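Local atomic coordinates of lipid binding protein LpqN (PDB entry 6E5F), a protein that supports cell envelope biogenesis in Mycobacterium tuberculosis, interacts with the mycolate transporters MmpL3 and MmpL11, and may connect such transporters with periplasmic proteins. Residues Pro119-Ile124 and Met211-Ala216; Phe140-Leu145 and Ser166-Gly171; Val183-Val188 and Gln200-Ala205. One frame throughout, in Å; residues are numbered along the deposited sequence.

Contact 1 of 3, residues Pro119-Ile124 and Met211-Ala216; sequences PTIVAI and MTLMDA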
loop_
_atom_site.group_PDB
_atom_site.type_symbol
_atom_site.label_atom_id
_atom_site.label_comp_id
_atom_site.label_asym_id
_atom_site.label_seq_id
_atom_site.Cartn_x
_atom_site.Cartn_y
_atom_site.Cartn_z
ATOM N N PRO A 119 -7.086 -13.729 1.592
ATOM C CA PRO A 119 -6.462 -12.482 2.050
ATOM C C PRO A 119 -5.149 -12.246 1.321
ATOM O O PRO A 119 -4.356 -13.168 1.117
ATOM C CB PRO A 119 -6.230 -12.727 3.545
ATOM C CG PRO A 119 -7.201 -13.790 3.917
ATOM C CD PRO A 119 -7.342 -14.662 2.704
ATOM N N THR A 120 -4.923 -10.992 0.936
ATOM C CA THR A 120 -3.724 -10.625 0.200
ATOM C C THR A 120 -3.230 -9.261 0.655
ATOM O O THR A 120 -4.012 -8.398 1.068
ATOM C CB THR A 120 -3.980 -10.545 -1.313
ATOM O OG1 THR A 120 -4.931 -9.506 -1.581
ATOM C CG2 THR A 120 -4.495 -11.865 -1.847
ATOM N N ILE A 121 -1.917 -9.074 0.563
ATOM C CA ILE A 121 -1.287 -7.768 0.707
ATOM C C ILE A 121 -0.385 -7.584 -0.509
ATOM O O ILE A 121 0.569 -8.347 -0.702
ATOM C CB ILE A 121 -0.503 -7.633 2.021
ATOM C CG1 ILE A 121 -1.441 -7.888 3.210
ATOM C CG2 ILE A 121 0.139 -6.249 2.118
ATOM C CD1 ILE A 121 -0.768 -7.843 4.568
ATOM N N VAL A 122 -0.701 -6.588 -1.324
ATOM C CA VAL A 122 -0.039 -6.356 -2.602
ATOM C C VAL A 122 0.728 -5.047 -2.520
ATOM O O VAL A 122 0.270 -4.080 -1.911
ATOM C CB VAL A 122 -1.066 -6.331 -3.751
ATOM C CG1 VAL A 122 -0.474 -5.714 -4.995
ATOM C CG2 VAL A 122 -1.573 -7.740 -4.025
ATOM N N ALA A 123 1.916 -5.031 -3.121
ATOM C CA ALA A 123 2.786 -3.863 -3.087
ATOM C C ALA A 123 2.839 -3.208 -4.462
ATOM O O ALA A 123 2.777 -3.882 -5.491
ATOM C CB ALA A 123 4.206 -4.263 -2.670
ATOM N N ILE A 124 2.932 -1.875 -4.452
ATOM C CA ILE A 124 3.152 -1.085 -5.658
ATOM C C ILE A 124 4.234 -0.068 -5.323
ATOM O O ILE A 124 4.213 0.531 -4.240
ATOM C CB ILE A 124 1.865 -0.346 -6.077
ATOM C CG1 ILE A 124 0.695 -1.322 -6.223
ATOM C CG2 ILE A 124 2.086 0.404 -7.374
ATOM C CD1 ILE A 124 -0.652 -0.683 -5.971
ATOM N N MET A 211 -8.543 -10.544 11.055
ATOM C CA MET A 211 -7.407 -10.761 11.946
ATOM C C MET A 211 -6.199 -11.309 11.199
ATOM O O MET A 211 -5.058 -11.039 11.590
ATOM C CB MET A 211 -7.792 -11.712 13.078
ATOM C CG MET A 211 -6.727 -11.839 14.164
ATOM S SD MET A 211 -6.478 -10.318 15.109
ATOM C CE MET A 211 -8.070 -10.162 15.910
ATOM N N THR A 212 -6.423 -12.079 10.131
ATOM C CA THR A 212 -5.302 -12.562 9.331
ATOM C C THR A 212 -4.507 -11.402 8.749
ATOM O O THR A 212 -3.270 -11.426 8.750
ATOM C CB THR A 212 -5.815 -13.479 8.220
ATOM O OG1 THR A 212 -6.651 -14.493 8.783
ATOM C CG2 THR A 212 -4.653 -14.142 7.490
ATOM N N LEU A 213 -5.196 -10.372 8.247
ATOM C CA LEU A 213 -4.504 -9.190 7.750
ATOM C C LEU A 213 -3.732 -8.499 8.864
ATOM O O LEU A 213 -2.579 -8.092 8.681
ATOM C CB LEU A 213 -5.501 -8.207 7.140
ATOM C CG LEU A 213 -6.188 -8.584 5.834
ATOM C CD1 LEU A 213 -7.076 -7.438 5.372
ATOM C CD2 LEU A 213 -5.169 -8.943 4.759
ATOM N N MET A 214 -4.368 -8.331 10.027
ATOM C CA MET A 214 -3.733 -7.587 11.109
ATOM C C MET A 214 -2.466 -8.285 11.588
ATOM O O MET A 214 -1.460 -7.628 11.870
ATOM C CB MET A 214 -4.721 -7.397 12.260
ATOM C CG MET A 214 -6.012 -6.690 11.846
ATOM S SD MET A 214 -7.069 -6.194 13.216
ATOM C CE MET A 214 -6.072 -4.917 13.958
ATOM N N ASP A 215 -2.495 -9.616 11.677
ATOM C CA ASP A 215 -1.298 -10.356 12.068
ATOM C C ASP A 215 -0.164 -10.115 11.080
ATOM O O ASP A 215 0.978 -9.852 11.475
ATOM C CB ASP A 215 -1.616 -11.849 12.170
ATOM C CG ASP A 215 -2.503 -12.180 13.355
ATOM O OD1 ASP A 215 -2.536 -11.387 14.318
ATOM O OD2 ASP A 215 -3.162 -13.242 13.326
ATOM N N ALA A 216 -0.462 -10.200 9.781
ATOM C CA ALA A 216 0.565 -9.979 8.770
ATOM C C ALA A 216 1.111 -8.560 8.836
ATOM O O ALA A 216 2.303 -8.340 8.595
ATOM C CB ALA A 216 -0.007 -10.258 7.382
#
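Ile121 holds CG1 anti to its own carbonyl carbon (chi1 -58°) and carries CD1 on in an extended line, which brings this methyl to Ala216; Leu213 likewise has CG anti to the carbonyl carbon (chi1 -69°), and its CD2 drops onto the strand. This is helix-on-sheet packing in a fold consistent with the Mog1p/PsbP clan: helix 210-223 lies over one face of the antiparallel sheet. The axes of the short strand and helix segments approach to 9.6 Å at 46°, and no hydrogen bond joins them. Leu213 CD2 is the hub. Leu213 CD2 lies 4.1 Å from Pro119 CB and 4.2 Å from Ile121 CG1, and the Ile121 and Leu213 side chains run antiparallel past one another. Leu213 CD2 also rests 3.9 Å from Thr120 O, a carbonyl of the strand backbone. A branched isoleucine and a leucine suit this buried place, since both fill it with purely apolar surface, while the short side chain of Ala216 lets the helix come close to the strand. Trp93 from strand 93-96 packs on Pro119, Leu213 and Ala216 as well. On the pocket side, Ile121 comes within about 4 Å of the bound glycolipid, which Met214 also touches. The tightest touch between side chains is Ile121 CD1 against Ala216 CB, at 3.8 Å.

Contact 2 of 3, residues Phe140-Leu145 and Ser166-Gly171; sequences FAPGEL and SAWQLG. With L6T (alpha-D-glucopyranosyl 6-O-dodecyl-alpha-D-glucopyranoside), chain B.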
loop_
_atom_site.group_PDB
_atom_site.type_symbol
_atom_site.label_atom_id
_atom_site.label_comp_id
_atom_site.label_asym_id
_atom_site.label_seq_id
_atom_site.Cartn_x
_atom_site.Cartn_y
_atom_site.Cartn_z
ATOM N N PHE A 140 -2.319 13.383 1.084
ATOM C CA PHE A 140 -3.406 12.905 0.240
ATOM C C PHE A 140 -3.533 11.386 0.219
ATOM O O PHE A 140 -4.430 10.864 -0.456
ATOM C CB PHE A 140 -3.238 13.445 -1.184
ATOM C CG PHE A 140 -3.224 14.943 -1.256
ATOM C CD1 PHE A 140 -4.166 15.693 -0.567
ATOM C CD2 PHE A 140 -2.259 15.603 -1.994
ATOM C CE1 PHE A 140 -4.152 17.068 -0.624
ATOM C CE2 PHE A 140 -2.241 16.980 -2.054
ATOM C CZ PHE A 140 -3.189 17.715 -1.371
ATOM N N ALA A 141 -2.691 10.674 0.958
ATOM C CA ALA A 141 -2.779 9.216 1.015
ATOM C C ALA A 141 -4.168 8.685 1.376
ATOM O O ALA A 141 -4.583 7.684 0.768
ATOM C CB ALA A 141 -1.733 8.685 2.005
ATOM N N PRO A 142 -4.914 9.261 2.321
ATOM C CA PRO A 142 -6.212 8.656 2.672
ATOM C C PRO A 142 -7.280 8.796 1.599
ATOM O O PRO A 142 -8.297 8.094 1.676
ATOM C CB PRO A 142 -6.603 9.359 3.978
ATOM C CG PRO A 142 -5.754 10.547 4.087
ATOM C CD PRO A 142 -4.533 10.350 3.236
ATOM N N GLY A 143 -7.075 9.639 0.582
ATOM C CA GLY A 143 -8.146 9.924 -0.358
ATOM C C GLY A 143 -8.663 8.692 -1.077
ATOM O O GLY A 143 -9.873 8.526 -1.252
ATOM N N GLU A 144 -7.756 7.810 -1.504
ATOM C CA GLU A 144 -8.145 6.675 -2.336
ATOM C C GLU A 144 -9.121 5.756 -1.608
ATOM O O GLU A 144 -10.200 5.445 -2.128
ATOM C CB GLU A 144 -6.900 5.904 -2.783
ATOM C CG GLU A 144 -7.205 4.714 -3.682
ATOM C CD GLU A 144 -5.961 3.958 -4.106
ATOM O OE1 GLU A 144 -6.099 2.928 -4.800
ATOM O OE2 GLU A 144 -4.848 4.392 -3.748
ATOM N N LEU A 145 -8.750 5.286 -0.415
ATOM C CA LEU A 145 -9.640 4.394 0.325
ATOM C C LEU A 145 -10.950 5.086 0.663
ATOM O O LEU A 145 -12.018 4.469 0.606
ATOM C CB LEU A 145 -8.968 3.888 1.599
ATOM C CG LEU A 145 -7.734 2.986 1.507
ATOM C CD1 LEU A 145 -7.740 1.974 2.650
ATOM C CD2 LEU A 145 -7.607 2.285 0.168
ATOM N N SER A 166 8.896 8.021 6.597
ATOM C CA SER A 166 7.573 8.466 7.010
ATOM C C SER A 166 6.496 7.778 6.183
ATOM O O SER A 166 6.662 7.557 4.975
ATOM C CB SER A 166 7.452 9.978 6.823
ATOM O OG SER A 166 8.389 10.667 7.633
ATOM N N ALA A 167 5.380 7.455 6.839
ATOM C CA ALA A 167 4.304 6.712 6.212
ATOM C C ALA A 167 2.959 7.182 6.741
ATOM O O ALA A 167 2.863 7.955 7.701
ATOM C CB ALA A 167 4.476 5.207 6.445
ATOM N N TRP A 168 1.916 6.696 6.084
ATOM C CA TRP A 168 0.540 6.928 6.487
ATOM C C TRP A 168 -0.201 5.618 6.310
ATOM O O TRP A 168 -0.004 4.917 5.319
ATOM C CB TRP A 168 -0.134 7.990 5.612
ATOM C CG TRP A 168 -1.397 8.455 6.234
ATOM C CD1 TRP A 168 -2.652 7.972 6.016
ATOM C CD2 TRP A 168 -1.516 9.477 7.218
ATOM N NE1 TRP A 168 -3.557 8.644 6.814
ATOM C CE2 TRP A 168 -2.881 9.574 7.556
ATOM C CE3 TRP A 168 -0.602 10.326 7.834
ATOM C CZ2 TRP A 168 -3.353 10.496 8.494
ATOM C CZ3 TRP A 168 -1.069 11.233 8.769
ATOM C CH2 TRP A 168 -2.432 11.310 9.085
ATOM N N GLN A 169 -1.062 5.283 7.269
ATOM C CA GLN A 169 -1.856 4.075 7.149
ATOM C C GLN A 169 -3.296 4.381 7.507
ATOM O O GLN A 169 -3.565 5.089 8.482
ATOM C CB GLN A 169 -1.327 2.944 8.045
ATOM C CG GLN A 169 -2.138 1.658 7.954
ATOM C CD GLN A 169 -1.399 0.461 8.518
ATOM O OE1 GLN A 169 -0.249 0.207 8.170
ATOM N NE2 GLN A 169 -2.066 -0.288 9.388
ATOM N N LEU A 170 -4.212 3.857 6.709
ATOM C CA LEU A 170 -5.611 3.856 7.101
ATOM C C LEU A 170 -6.240 2.545 6.675
ATOM O O LEU A 170 -5.821 1.903 5.703
ATOM C CB LEU A 170 -6.381 5.052 6.542
ATOM C CG LEU A 170 -6.873 4.971 5.108
ATOM C CD1 LEU A 170 -7.952 6.031 4.859
ATOM C CD2 LEU A 170 -5.724 5.114 4.129
ATOM N N GLY A 171 -7.242 2.141 7.439
ATOM C CA GLY A 171 -7.967 0.926 7.164
ATOM C C GLY A 171 -9.430 1.091 7.511
ATOM O O GLY A 171 -9.827 2.039 8.190
HETATM C C1 L6T B . -14.604 0.635 10.770
HETATM C C2 L6T B . -15.434 -0.398 10.027
HETATM C C3 L6T B . -15.246 -1.754 10.669
HETATM C C4 L6T B . -13.769 -2.097 10.655
HETATM C C5 L6T B . -13.018 -1.022 11.436
HETATM C C6 L6T B . -11.504 -1.373 11.537
HETATM C CAA L6T B . -14.475 1.922 12.711
HETATM C CAO L6T B . -16.457 3.176 12.271
HETATM C CAP L6T B . -16.989 4.418 11.552
HETATM C CAR L6T B . -16.776 3.263 13.755
HETATM C CAT L6T B . -16.242 2.020 14.440
HETATM C CAV L6T B . -14.748 1.955 14.206
HETATM C CAX L6T B . -9.704 -1.537 10.056
HETATM C CAY L6T B . -8.924 -2.869 10.261
HETATM C CAZ L6T B . -7.747 -2.678 9.306
HETATM C CBA L6T B . -6.672 -3.684 9.721
HETATM C CBB L6T B . -5.985 -3.908 8.369
HETATM C CBC L6T B . -4.513 -4.057 8.627
HETATM C CBD L6T B . -3.807 -4.147 7.231
HETATM C CBE L6T B . -2.380 -3.719 7.472
HETATM C CBF L6T B . -2.041 -2.334 6.810
HETATM C CBG L6T B . -1.816 -2.519 5.296
HETATM C CBH L6T B . -0.695 -3.503 5.027
HETATM C CBI L6T B . 0.534 -3.316 5.925
HETATM O O1 L6T B . -15.064 0.750 12.125
HETATM O O2 L6T B . -16.817 -0.033 10.089
HETATM O O3 L6T B . -15.989 -2.741 9.944
HETATM O O4 L6T B . -13.584 -3.373 11.266
HETATM O O5 L6T B . -13.207 0.250 10.773
HETATM O O6 L6T B . -11.117 -1.694 10.231
HETATM O OAN L6T B . -15.029 3.099 12.085
HETATM O OAQ L6T B . -16.298 5.576 12.022
HETATM O OAS L6T B . -18.195 3.344 13.946
HETATM O OAU L6T B . -16.511 2.082 15.847
HETATM O OAW L6T B . -14.213 0.775 14.819
#
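The indole of Trp168 is met obliquely by Ala141 and Pro142, with Pro142 CG lying 4.0 Å from Trp168 NE1 and the two side chains crossing at about a right angle. The second flat group, the amide of Gln169, takes the dodecyl chain over one face: L6T CBF stands 3.3 Å from Gln169 CD and from Gln169 NE2, with Gln169 OE1 at 3.4 Å. The motif is a type I beta turn, Phe140 to Gly143, leading into a short helix that packs on strand 165-176. The ring of Pro142 restricts phi to a value compatible with the turn and offers compact apolar surface to Trp168 and Leu170. Trp168 NE1 spends its hydrogen on Asp156 O, so the indole is held from the neighbouring strand. Leu170 places CG between its backbone N and carbonyl carbon, the crowded position (chi1 81°); chi2 (163°) then carries CD1, which lies 3.7 Å from Pro142 CB. Gly171 suits the pocket wall because a CB here would collide with L6T CAZ; without one, L6T CAX comes 3.7 Å from Gly171 C. Leu145 CG meets Leu170 CD2 at 3.9 Å, and Leu145 CD1 rests 3.6 Å from Leu170 O.

Contact 3 of 3, residues Val183-Val188 and Gln200-Ala205; sequences VAQKTV and QLNADA. With L6T (alpha-D-glucopyranosyl 6-O-dodecyl-alpha-D-glucopyranoside), chain B.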
loop_
_atom_site.group_PDB
_atom_site.type_symbol
_atom_site.label_atom_id
_atom_site.label_comp_id
_atom_site.label_asym_id
_atom_site.label_seq_id
_atom_site.Cartn_x
_atom_site.Cartn_y
_atom_site.Cartn_z
ATOM N N VAL A 183 -10.198 -3.510 4.213
ATOM C CA VAL A 183 -9.205 -2.949 3.309
ATOM C C VAL A 183 -8.327 -1.994 4.099
ATOM O O VAL A 183 -8.776 -1.324 5.030
ATOM C CB VAL A 183 -9.874 -2.228 2.118
ATOM C CG1 VAL A 183 -10.655 -1.001 2.589
ATOM C CG2 VAL A 183 -8.836 -1.846 1.086
ATOM N N ALA A 184 -7.059 -1.931 3.716
ATOM C CA ALA A 184 -6.166 -0.985 4.348
ATOM C C ALA A 184 -5.045 -0.678 3.379
ATOM O O ALA A 184 -4.729 -1.472 2.484
ATOM C CB ALA A 184 -5.583 -1.531 5.644
ATOM N N GLN A 185 -4.447 0.485 3.576
ATOM C CA GLN A 185 -3.371 0.922 2.707
ATOM C C GLN A 185 -2.341 1.664 3.532
ATOM O O GLN A 185 -2.672 2.622 4.236
ATOM C CB GLN A 185 -3.908 1.826 1.604
ATOM C CG GLN A 185 -2.856 2.269 0.605
ATOM C CD GLN A 185 -3.435 3.183 -0.431
ATOM O OE1 GLN A 185 -3.797 4.320 -0.134
ATOM N NE2 GLN A 185 -3.530 2.697 -1.664
ATOM N N LYS A 186 -1.092 1.213 3.442
ATOM C CA LYS A 186 0.035 1.931 4.015
ATOM C C LYS A 186 0.819 2.556 2.872
ATOM O O LYS A 186 1.209 1.858 1.930
ATOM C CB LYS A 186 0.938 1.008 4.838
ATOM C CG LYS A 186 1.975 1.771 5.664
ATOM C CD LYS A 186 2.609 0.904 6.746
ATOM C CE LYS A 186 3.312 1.762 7.796
ATOM N NZ LYS A 186 3.749 0.980 8.992
ATOM N N THR A 187 1.021 3.864 2.951
ATOM C CA THR A 187 1.788 4.606 1.960
ATOM C C THR A 187 3.073 5.076 2.628
ATOM O O THR A 187 3.031 5.685 3.693
ATOM C CB THR A 187 0.980 5.802 1.462
ATOM O OG1 THR A 187 -0.210 5.350 0.809
ATOM C CG2 THR A 187 1.798 6.637 0.478
ATOM N N VAL A 188 4.208 4.776 2.011
ATOM C CA VAL A 188 5.520 5.150 2.530
ATOM C C VAL A 188 6.185 6.056 1.504
ATOM O O VAL A 188 6.228 5.717 0.320
ATOM C CB VAL A 188 6.399 3.916 2.785
ATOM C CG1 VAL A 188 7.688 4.317 3.501
ATOM C CG2 VAL A 188 5.641 2.850 3.570
ATOM N N GLN A 200 3.204 1.657 -1.819
ATOM C CA GLN A 200 1.878 1.432 -1.253
ATOM C C GLN A 200 1.699 -0.054 -1.016
ATOM O O GLN A 200 2.014 -0.876 -1.884
ATOM C CB GLN A 200 0.778 2.018 -2.145
ATOM C CG GLN A 200 0.824 3.555 -2.192
ATOM C CD GLN A 200 -0.431 4.188 -2.752
ATOM O OE1 GLN A 200 -0.864 3.874 -3.858
ATOM N NE2 GLN A 200 -1.029 5.089 -1.981
ATOM N N LEU A 201 1.232 -0.387 0.179
ATOM C CA LEU A 201 0.877 -1.752 0.541
ATOM C C LEU A 201 -0.638 -1.794 0.704
ATOM O O LEU A 201 -1.192 -1.096 1.561
ATOM C CB LEU A 201 1.586 -2.178 1.823
ATOM C CG LEU A 201 3.119 -2.065 1.805
ATOM C CD1 LEU A 201 3.691 -2.420 3.172
ATOM C CD2 LEU A 201 3.731 -2.943 0.728
ATOM N N ASN A 202 -1.290 -2.571 -0.142
ATOM C CA ASN A 202 -2.750 -2.627 -0.218
ATOM C C ASN A 202 -3.200 -3.976 0.325
ATOM O O ASN A 202 -2.965 -5.009 -0.310
ATOM C CB ASN A 202 -3.196 -2.470 -1.671
ATOM C CG ASN A 202 -2.896 -1.095 -2.238
ATOM O OD1 ASN A 202 -2.856 -0.112 -1.512
ATOM N ND2 ASN A 202 -2.690 -1.022 -3.545
ATOM N N ALA A 203 -3.855 -3.965 1.481
ATOM C CA ALA A 203 -4.359 -5.187 2.099
ATOM C C ALA A 203 -5.855 -5.321 1.843
ATOM O O ALA A 203 -6.590 -4.332 1.892
ATOM C CB ALA A 203 -4.098 -5.159 3.606
ATOM N N ASP A 204 -6.295 -6.545 1.558
ATOM C CA ASP A 204 -7.711 -6.795 1.322
ATOM C C ASP A 204 -8.059 -8.210 1.749
ATOM O O ASP A 204 -7.324 -9.156 1.463
ATOM C CB ASP A 204 -8.045 -6.595 -0.160
ATOM C CG ASP A 204 -9.396 -7.172 -0.538
ATOM O OD1 ASP A 204 -10.428 -6.558 -0.205
ATOM O OD2 ASP A 204 -9.425 -8.250 -1.171
ATOM N N ALA A 205 -9.187 -8.346 2.440
ATOM C CA ALA A 205 -9.691 -9.661 2.816
ATOM C C ALA A 205 -11.179 -9.551 3.101
ATOM O O ALA A 205 -11.705 -8.466 3.356
ATOM C CB ALA A 205 -8.961 -10.212 4.045
HETATM C C1 L6T B . -14.604 0.635 10.770
HETATM C C2 L6T B . -15.434 -0.398 10.027
HETATM C C3 L6T B . -15.246 -1.754 10.669
HETATM C C4 L6T B . -13.769 -2.097 10.655
HETATM C C5 L6T B . -13.018 -1.022 11.436
HETATM C C6 L6T B . -11.504 -1.373 11.537
HETATM C CAA L6T B . -14.475 1.922 12.711
HETATM C CAO L6T B . -16.457 3.176 12.271
HETATM C CAP L6T B . -16.989 4.418 11.552
HETATM C CAR L6T B . -16.776 3.263 13.755
HETATM C CAT L6T B . -16.242 2.020 14.440
HETATM C CAV L6T B . -14.748 1.955 14.206
HETATM C CAX L6T B . -9.704 -1.537 10.056
HETATM C CAY L6T B . -8.924 -2.869 10.261
HETATM C CAZ L6T B . -7.747 -2.678 9.306
HETATM C CBA L6T B . -6.672 -3.684 9.721
HETATM C CBB L6T B . -5.985 -3.908 8.369
HETATM C CBC L6T B . -4.513 -4.057 8.627
HETATM C CBD L6T B . -3.807 -4.147 7.231
HETATM C CBE L6T B . -2.380 -3.719 7.472
HETATM C CBF L6T B . -2.041 -2.334 6.810
HETATM C CBG L6T B . -1.816 -2.519 5.296
HETATM C CBH L6T B . -0.695 -3.503 5.027
HETATM C CBI L6T B . 0.534 -3.316 5.925
HETATM O O1 L6T B . -15.064 0.750 12.125
HETATM O O2 L6T B . -16.817 -0.033 10.089
HETATM O O3 L6T B . -15.989 -2.741 9.944
HETATM O O4 L6T B . -13.584 -3.373 11.266
HETATM O O5 L6T B . -13.207 0.250 10.773
HETATM O O6 L6T B . -11.117 -1.694 10.231
HETATM O OAN L6T B . -15.029 3.099 12.085
HETATM O OAQ L6T B . -16.298 5.576 12.022
HETATM O OAS L6T B . -18.195 3.344 13.946
HETATM O OAU L6T B . -16.511 2.082 15.847
HETATM O OAW L6T B . -14.213 0.775 14.819
HETATM O O HOH W 1 -3.675 6.305 -2.169
#
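Gln185 lies alongside Asn202, the two side chains in the same sense and their amide planes 36° apart. Its CG is anti to the backbone N (chi1 -177°), and the extended chain then carries the amide across the hairpin, where Gln185 NE2 donates to Asn202 OD1 at 2.9 Å, with the acceptor close to the plane of the donor amide. The other N-H partner is Glu144. Gln200 NE2 is similarly occupied: it gives one bond to Thr187 OG1 (2.9 Å, 164°) and another to a water that also lies 2.8 Å from Gln185 OE1. Amides suit the face of Gln185, Thr187, Gln200 and Asn202 because each can give and accept, forming a polar network. Within the sheet, the antiparallel beta hairpin is held by paired backbone bonds, Ala184 with Ala203 and Lys186 with Leu201. The opposite face carries Ala184 and Ala203, whose small methyls let the dodecyl chain lie close; L6T CBD is 3.5 Å from Ala184 CB and 3.8 Å from Ala203 CB. Lys186 runs off this face to a salt bridge with Asp221 on helix 210-223. The hairpin sits between strands 165-176 and 120-130, with that helix packed against Leu201 and Ala203.

How the contacts relate
All three contacts build on one antiparallel sheet, whose neighbouring strands run in the order 120-130, 195-206, 179-192, 165-176. Contact 3, the hairpin, is central: its centre lies about 8 Å from those of contacts 1 and 2, which are about 16 Å apart and do not touch. Backbone bonds tie it to both, through Val122 O to Asn202 N and Leu170 O to Gln185 N. Along the chain, contact 1 opens first and closes last, enclosing contact 2 and then contact 3. Helix 210-223 and segment 140-145 lie on opposite faces of the sheet, and the dodecyl chain runs between that helix and the strands, where all three contacts contribute pocket residues.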